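Long-range contact in alkaline serine protease AL20 (Nesterenkonia abyssinica, PDB 3CP7), which probably cleaves peptide bonds as a secreted, alkaline, trypsin-like serine protease of an extremophilic bacterium: residues Ser6-Lys11 with Ser24-Ala29. Numbering follows the deposited sequence.
Sequences SPHIGK and SANIVA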
# COMPACT_ATOMS: atom_id res chain seq x y z
N SER A 6 -19.78 14.34 17.14
CA SER A 6 -19.32 13.50 16.03
C SER A 6 -17.91 12.99 16.32
O SER A 6 -16.96 13.36 15.62
CB SER A 6 -19.36 14.28 14.71
OG SER A 6 -18.56 15.45 14.80
N PRO A 7 -17.75 12.16 17.37
CA PRO A 7 -16.43 11.78 17.86
C PRO A 7 -15.63 10.86 16.93
O PRO A 7 -14.45 10.65 17.17
CB PRO A 7 -16.72 11.07 19.18
CG PRO A 7 -18.10 10.54 19.01
CD PRO A 7 -18.82 11.58 18.21
N HIS A 8 -16.28 10.32 15.90
CA HIS A 8 -15.56 9.59 14.87
C HIS A 8 -14.65 10.52 14.06
O HIS A 8 -13.65 10.06 13.52
CB HIS A 8 -16.52 8.84 13.95
CG HIS A 8 -17.69 9.64 13.48
ND1 HIS A 8 -17.69 10.34 12.28
CD2 HIS A 8 -18.91 9.86 14.03
CE1 HIS A 8 -18.86 10.94 12.12
NE2 HIS A 8 -19.62 10.65 13.17
N ILE A 9 -14.98 11.81 14.01
CA ILE A 9 -14.12 12.79 13.32
C ILE A 9 -13.05 13.27 14.31
O ILE A 9 -13.36 13.50 15.49
CB ILE A 9 -14.91 14.02 12.81
CG1 ILE A 9 -16.20 13.59 12.10
CG2 ILE A 9 -14.03 14.83 11.86
CD1 ILE A 9 -17.08 14.75 11.65
N GLY A 10 -11.82 13.43 13.86
CA GLY A 10 -10.76 13.84 14.77
C GLY A 10 -9.63 14.57 14.09
O GLY A 10 -9.59 14.67 12.85
N LYS A 11 -8.71 15.06 14.91
CA LYS A 11 -7.56 15.84 14.45
C LYS A 11 -6.36 14.90 14.34
O LYS A 11 -6.26 13.93 15.11
CB LYS A 11 -7.28 16.98 15.43
CG LYS A 11 -6.16 17.92 15.02
CD LYS A 11 -6.01 19.02 16.04
CE LYS A 11 -4.88 19.97 15.71
NZ LYS A 11 -5.20 20.93 14.62
N SER A 24 -6.63 16.06 9.39
CA SER A 24 -7.87 15.58 9.98
C SER A 24 -8.09 14.15 9.49
O SER A 24 -7.43 13.70 8.55
CB SER A 24 -9.02 16.48 9.54
OG SER A 24 -8.80 17.84 9.92
N ALA A 25 -9.00 13.43 10.14
CA ALA A 25 -9.33 12.07 9.73
C ALA A 25 -10.66 11.66 10.33
O ALA A 25 -11.28 12.41 11.08
CB ALA A 25 -8.23 11.10 10.16
N ASN A 26 -11.10 10.44 10.01
CA ASN A 26 -12.40 9.98 10.44
C ASN A 26 -12.43 8.48 10.62
O ASN A 26 -11.99 7.76 9.74
CB ASN A 26 -13.45 10.41 9.41
CG ASN A 26 -14.88 10.10 9.86
OD1 ASN A 26 -15.31 10.57 10.92
ND2 ASN A 26 -15.60 9.32 9.06
N ILE A 27 -12.98 8.01 11.74
CA ILE A 27 -13.14 6.57 11.96
C ILE A 27 -14.21 6.02 11.02
O ILE A 27 -15.36 6.46 11.06
CB ILE A 27 -13.54 6.22 13.42
CG1 ILE A 27 -12.55 6.82 14.42
CG2 ILE A 27 -13.63 4.70 13.59
CD1 ILE A 27 -13.00 6.69 15.89
N VAL A 28 -13.81 5.06 10.19
CA VAL A 28 -14.74 4.37 9.29
C VAL A 28 -14.92 2.94 9.76
O VAL A 28 -13.98 2.33 10.29
CB VAL A 28 -14.29 4.43 7.81
CG1 VAL A 28 -14.45 5.86 7.28
CG2 VAL A 28 -12.85 3.89 7.62
N ALA A 29 -16.13 2.41 9.60
CA ALA A 29 -16.42 1.04 10.06
C ALA A 29 -15.43 0.07 9.45
O ALA A 29 -15.20 0.12 8.25
CB ALA A 29 -17.83 0.66 9.69
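His8 and Asn26 meet through their side chains, and these two residues bury the most surface in the contact. His8 ND1 donates to Asn26 OD1 at 2.8 Å. The bond is nearly straight, runs in the ring plane of His8 and uses a lone pair of the amide oxygen. The two side chains run side by side and point the same way, with ring and amide planes 72° apart. CG of His8 sits between the backbone N and the carbonyl carbon (chi1 46°), which starts the ring on its course beside Asn26. Ile9 CG1 packs against Asn26 OD1 at 3.4 Å. Asn26 ND2 hydrogen-bonds to Gln183 OE1 and Ser113 OG. With both ends of the amide bonded, its rotation is fixed. An alanine in place of Asn26 would probably leave His8 ND1 without its acceptor and the ring freer to turn.

Ile27 comes next in buried surface. Its N donates to His8 O at 2.8 Å, and its CG1 lies 3.5 Å from that oxygen. Its CD1 reaches His8 CA at 4.0 Å. Beyond the contact, Ile27 packs on Val105 and Val109 of helix 105-109.

Farther along, Gly10 and Ala25 form an antiparallel hydrogen-bonded pair. Gly10 N binds Ala25 O, and Ala25 N binds Gly10 O, both at 3.0 Å. A type I beta turn from Ser6 to Ile9, closed by a bond from Ile9 N to Ser6 O, leads into the first strand. The contact joins the open end of the antiparallel hairpin 9-16/19-27, part of a six-stranded beta barrel typical of the trypsin-like (clan PA) protease fold.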